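Local coordinates for Lin1944 protein (Listeria innocua, PDB 3D7L) that is of unknown function but, as a member of the short-chain dehydrogenase/reductase family, probably acts as an oxidoreductase, at residues D[5-10]-D[28-33]; D[112-117]-D[133-138]. All blocks are in the same frame, centred on the assembly; numbering follows the deposited sequence.

How the contacts relate
Contacts 1 and 2 sample two beta-alpha-beta units of one Rossmann sheet, each caught at a different stage of the crossover. From the N terminus, contact 1 closes first: the chain leaves strand 5-9, runs through helix 14-23 and returns as strand 28-33, pairing directly with the strand it left. Contact 2 opens much later, where strand 108-113 ends, and closes when helix 126-142 packs back on that strand before the chain enters strand 151-157. The loops follow in series, neither nesting nor crossing. The centres of contacts 1 and 2 are about 20 Å apart, on opposite sides of the chain's centre, and the shared parallel sheet joins them.

Contact 1 (D[5-10]-D[28-33]); sequences KILLIG and EVITAG
Ile6 and Leu8 exchange backbone hydrogen bonds with Glu28, Ile30 and Ala32, joining the two strands of the first beta-alpha-beta unit of a Rossmann fold. The strands run parallel, their axes inclined by 24°. Ile6 N donates to Glu28 O and Leu8 N to Ile30 O, while Ile6 O and Leu8 O accept from Ile30 N and Ala32 N. The ladder continues beyond strand 5-9, where Gly10 N donates to Ala32 O at 2.9 Å; strand 59-64 pairs with the other edge of strand 5-9.

Apolar contacts lie on both faces of the sheet. On the face of Leu7, Ile9, Ile30 and Ala32, Leu7 CD1 reaches Ile30 CG2 at 3.9 Å and Ala32 CB at 4.0 Å, with CG anti to the backbone N (chi1 176°). Helix 46-56 covers Leu7 and Ile30 here. On the other face, beneath helix 14-23, Leu8 CB meets Val29 CG1 at 3.6 Å.

Charge plays a looser part at the start of the pair. Lys5 and Glu28 extend side by side in the same direction, but Lys5 NZ remains 4.3 Å from Glu28 OE1, beyond a salt bridge. Any attraction there is probably modest; the closer approach is made by the lysine's aliphatic stem, whose CD lies 3.4 Å from Glu28 OE1.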
loop_
_atom_site.group_PDB
_atom_site.type_symbol
_atom_site.label_atom_id
_atom_site.label_comp_id
_atom_site.label_asym_id
_atom_site.label_seq_id
_atom_site.Cartn_x
_atom_site.Cartn_y
_atom_site.Cartn_z
ATOM N N LYS D 5 10.626 18.906 20.446
ATOM C CA LYS D 5 10.489 17.602 21.079
ATOM C C LYS D 5 10.070 16.578 20.015
ATOM O O LYS D 5 9.095 16.791 19.311
ATOM C CB LYS D 5 9.446 17.677 22.187
ATOM C CG LYS D 5 9.535 16.569 23.208
ATOM C CD LYS D 5 8.776 16.942 24.488
ATOM C CE LYS D 5 8.590 15.716 25.403
ATOM N NZ LYS D 5 7.964 16.056 26.728
ATOM N N ILE D 6 10.802 15.470 19.925
ATOM C CA ILE D 6 10.574 14.454 18.889
ATOM C C ILE D 6 10.400 13.049 19.477
ATOM O O ILE D 6 11.226 12.583 20.280
ATOM C CB ILE D 6 11.735 14.433 17.858
ATOM C CG1 ILE D 6 11.904 15.809 17.195
ATOM C CG2 ILE D 6 11.509 13.356 16.805
ATOM C CD1 ILE D 6 13.191 15.955 16.411
ATOM N N LEU D 7 9.329 12.377 19.076
ATOM C CA LEU D 7 9.145 10.972 19.430
ATOM C C LEU D 7 9.693 10.123 18.291
ATOM O O LEU D 7 9.209 10.189 17.147
ATOM C CB LEU D 7 7.671 10.644 19.683
ATOM C CG LEU D 7 7.340 9.176 19.980
ATOM C CD1 LEU D 7 7.942 8.696 21.305
ATOM C CD2 LEU D 7 5.806 8.938 19.959
ATOM N N LEU D 8 10.726 9.352 18.598
ATOM C CA LEU D 8 11.379 8.530 17.600
ATOM C C LEU D 8 11.079 7.068 17.882
ATOM O O LEU D 8 11.593 6.496 18.864
ATOM C CB LEU D 8 12.892 8.798 17.588
ATOM C CG LEU D 8 13.807 7.910 16.727
ATOM C CD1 LEU D 8 13.360 7.808 15.268
ATOM C CD2 LEU D 8 15.245 8.407 16.817
ATOM N N ILE D 9 10.237 6.475 17.035
ATOM C CA ILE D 9 9.857 5.058 17.174
ATOM C C ILE D 9 10.783 4.245 16.296
ATOM O O ILE D 9 10.895 4.521 15.102
ATOM C CB ILE D 9 8.355 4.807 16.799
ATOM C CG1 ILE D 9 7.454 5.646 17.710
ATOM C CG2 ILE D 9 7.960 3.322 16.989
ATOM C CD1 ILE D 9 6.445 6.506 16.991
ATOM N N GLY D 10 11.462 3.259 16.894
ATOM C CA GLY D 10 12.416 2.406 16.160
ATOM C C GLY D 10 13.860 2.841 16.363
ATOM O O GLY D 10 14.732 2.485 15.577
ATOM N N GLU D 28 15.135 17.560 21.774
ATOM C CA GLU D 28 14.894 16.476 22.719
ATOM C C GLU D 28 14.289 15.282 21.980
ATOM O O GLU D 28 13.232 15.405 21.367
ATOM C CB GLU D 28 13.933 16.923 23.832
ATOM C CG GLU D 28 13.616 15.829 24.891
ATOM C CD GLU D 28 12.620 16.295 25.977
ATOM O OE1 GLU D 28 11.948 17.334 25.773
ATOM O OE2 GLU D 28 12.504 15.620 27.038
ATOM N N VAL D 29 14.964 14.135 22.025
ATOM C CA VAL D 29 14.427 12.915 21.407
ATOM C C VAL D 29 13.952 11.963 22.505
ATOM O O VAL D 29 14.726 11.562 23.374
ATOM C CB VAL D 29 15.461 12.177 20.517
ATOM C CG1 VAL D 29 14.826 10.916 19.842
ATOM C CG2 VAL D 29 16.047 13.099 19.481
ATOM N N ILE D 30 12.672 11.623 22.456
ATOM C CA ILE D 30 12.086 10.589 23.279
ATOM C C ILE D 30 12.079 9.327 22.418
ATOM O O ILE D 30 11.535 9.331 21.317
ATOM C CB ILE D 30 10.631 10.945 23.611
ATOM C CG1 ILE D 30 10.549 12.340 24.255
ATOM C CG2 ILE D 30 9.984 9.828 24.486
ATOM C CD1 ILE D 30 9.136 12.763 24.545
ATOM N N THR D 31 12.682 8.257 22.911
ATOM C CA THR D 31 12.802 7.055 22.097
ATOM C C THR D 31 11.678 6.092 22.426
ATOM O O THR D 31 11.180 6.083 23.550
ATOM C CB THR D 31 14.169 6.358 22.271
ATOM O OG1 THR D 31 14.322 5.944 23.629
ATOM C CG2 THR D 31 15.349 7.292 21.862
ATOM N N ALA D 32 11.292 5.280 21.447
ATOM C CA ALA D 32 10.262 4.286 21.640
ATOM C C ALA D 32 10.584 3.036 20.839
ATOM O O ALA D 32 11.152 3.112 19.762
ATOM C CB ALA D 32 8.921 4.844 21.214
ATOM N N GLY D 33 10.219 1.882 21.371
ATOM C CA GLY D 33 10.424 0.618 20.651
ATOM C C GLY D 33 9.629 -0.475 21.327
ATOM O O GLY D 33 8.944 -0.229 22.331
#

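Contact 2 (D[112-117]-D[133-138])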
loop_
_atom_site.group_PDB
_atom_site.type_symbol
_atom_site.label_atom_id
_atom_site.label_comp_id
_atom_site.label_asym_id
_atom_site.label_seq_id
_atom_site.Cartn_x
_atom_site.Cartn_y
_atom_site.Cartn_z
ATOM N N LEU D 112 7.445 8.909 8.037
ATOM C CA LEU D 112 7.275 7.443 8.007
ATOM C C LEU D 112 8.338 6.780 7.140
ATOM O O LEU D 112 8.878 7.419 6.252
ATOM C CB LEU D 112 5.876 7.101 7.494
ATOM C CG LEU D 112 4.684 6.957 8.446
ATOM C CD1 LEU D 112 4.770 7.699 9.812
ATOM C CD2 LEU D 112 3.332 7.230 7.705
ATOM N N THR D 113 8.646 5.505 7.367
ATOM C CA THR D 113 9.715 4.877 6.557
ATOM C C THR D 113 9.138 3.934 5.507
ATOM O O THR D 113 8.255 3.152 5.813
ATOM C CB THR D 113 10.762 4.120 7.422
ATOM O OG1 THR D 113 11.347 5.025 8.371
ATOM C CG2 THR D 113 11.867 3.525 6.549
ATOM N N THR D 114 9.625 4.035 4.264
ATOM C CA THR D 114 9.214 3.116 3.208
ATOM C C THR D 114 10.443 2.267 2.775
ATOM O O THR D 114 11.026 1.563 3.607
ATOM C CB THR D 114 8.546 3.883 2.032
ATOM O OG1 THR D 114 9.406 4.944 1.619
ATOM C CG2 THR D 114 7.205 4.515 2.449
ATOM N N GLY D 115 10.848 2.340 1.503
ATOM C CA GLY D 115 11.992 1.572 1.028
ATOM C C GLY D 115 12.017 1.350 -0.475
ATOM O O GLY D 115 10.962 1.290 -1.136
ATOM N N ILE D 116 13.233 1.231 -1.013
ATOM C CA ILE D 116 13.463 1.034 -2.443
ATOM C C ILE D 116 12.751 -0.213 -3.017
ATOM O O ILE D 116 12.553 -0.315 -4.207
ATOM C CB ILE D 116 14.991 0.948 -2.754
ATOM C CG1 ILE D 116 15.280 1.279 -4.235
ATOM C CG2 ILE D 116 15.550 -0.385 -2.284
ATOM C CD1 ILE D 116 16.725 1.344 -4.604
HETATM N N MSE D 117 12.363 -1.156 -2.179
HETATM C CA MSE D 117 11.781 -2.391 -2.710
HETATM C C MSE D 117 10.466 -2.181 -3.462
HETATM O O MSE D 117 10.112 -2.993 -4.312
HETATM C CB MSE D 117 11.608 -3.435 -1.624
HETATM C CG MSE D 117 12.876 -4.180 -1.387
HETATM SE SE MSE D 117 12.598 -5.591 -0.099
HETATM C CE MSE D 117 13.196 -4.668 1.477
ATOM N N GLY D 133 4.600 0.882 -0.761
ATOM C CA GLY D 133 3.670 1.570 -1.645
ATOM C C GLY D 133 2.468 2.114 -0.884
ATOM O O GLY D 133 2.036 3.252 -1.111
ATOM N N ALA D 134 1.954 1.310 0.037
ATOM C CA ALA D 134 0.796 1.671 0.827
ATOM C C ALA D 134 1.087 2.913 1.674
ATOM O O ALA D 134 0.295 3.854 1.721
ATOM C CB ALA D 134 0.410 0.527 1.712
ATOM N N VAL D 135 2.235 2.900 2.330
ATOM C CA VAL D 135 2.618 3.984 3.242
ATOM C C VAL D 135 2.911 5.276 2.458
ATOM O O VAL D 135 2.539 6.397 2.899
ATOM C CB VAL D 135 3.769 3.524 4.190
ATOM C CG1 VAL D 135 4.361 4.697 4.999
ATOM C CG2 VAL D 135 3.235 2.439 5.177
ATOM N N THR D 136 3.489 5.123 1.261
ATOM C CA THR D 136 3.851 6.281 0.423
ATOM C C THR D 136 2.569 7.009 0.026
ATOM O O THR D 136 2.440 8.237 0.228
ATOM C CB THR D 136 4.651 5.870 -0.847
ATOM O OG1 THR D 136 5.897 5.262 -0.473
ATOM C CG2 THR D 136 4.946 7.051 -1.720
ATOM N N ALA D 137 1.627 6.237 -0.507
ATOM C CA ALA D 137 0.341 6.755 -0.986
ATOM C C ALA D 137 -0.537 7.321 0.129
ATOM O O ALA D 137 -1.154 8.367 -0.063
ATOM C CB ALA D 137 -0.407 5.687 -1.753
ATOM N N PHE D 138 -0.613 6.634 1.264
ATOM C CA PHE D 138 -1.320 7.155 2.458
ATOM C C PHE D 138 -0.826 8.549 2.851
ATOM O O PHE D 138 -1.615 9.471 3.008
ATOM C CB PHE D 138 -1.189 6.224 3.685
ATOM C CG PHE D 138 -1.745 6.829 4.972
ATOM C CD1 PHE D 138 -3.132 6.874 5.196
ATOM C CD2 PHE D 138 -0.892 7.396 5.935
ATOM C CE1 PHE D 138 -3.660 7.455 6.376
ATOM C CE2 PHE D 138 -1.400 7.986 7.107
ATOM C CZ PHE D 138 -2.795 8.014 7.337
HETATM O O HOH W 1 7.955 6.824 0.186
#
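Val135 CG1, one methyl of a valine on helix 126-142, packs against Leu112 near the end of strand 108-113 and Thr114 just beyond it, a helix-on-sheet contact within a beta-alpha-beta unit of the Rossmann fold. With CG1 anti to the backbone N (chi1 170°), that branch lies 3.8 Å from Leu112 CB and also approaches Leu112 CD2. The leucine and valine side chains cross at about a right angle. The same valine methyl meets Thr114 CG2 at 3.8 Å, while Thr154 of strand 151-157 adds to the packing around all three residues.

Thr114 divides its two branches between different tasks. Its first torsion (chi1 52°) sets OG1 between the backbone N and the carbonyl carbon, whereas CG2 stands anti to the carbonyl carbon and meets the helix. This methyl lies 3.3 Å from Thr136 OG1, a close approach of a carbon to a hydroxyl oxygen. The two hydroxyls themselves are 4.1 Å apart from Thr114 OG1 to Thr136 OG1, and a water links them. It sits 2.8 Å from Thr114 OG1 and donates to Thr136 OG1 at 2.7 Å. Each threonine also has a polar partner of its own: Thr114 OG1 bonds to Val155 O, and Thr136 OG1 to Asn132 O, one turn earlier in its helix.

No direct hydrogen bond joins the two segments. Their polar link therefore depends on the water, while the bonds to Val155 O and Asn132 O help to fix the two hydroxyls that it joins.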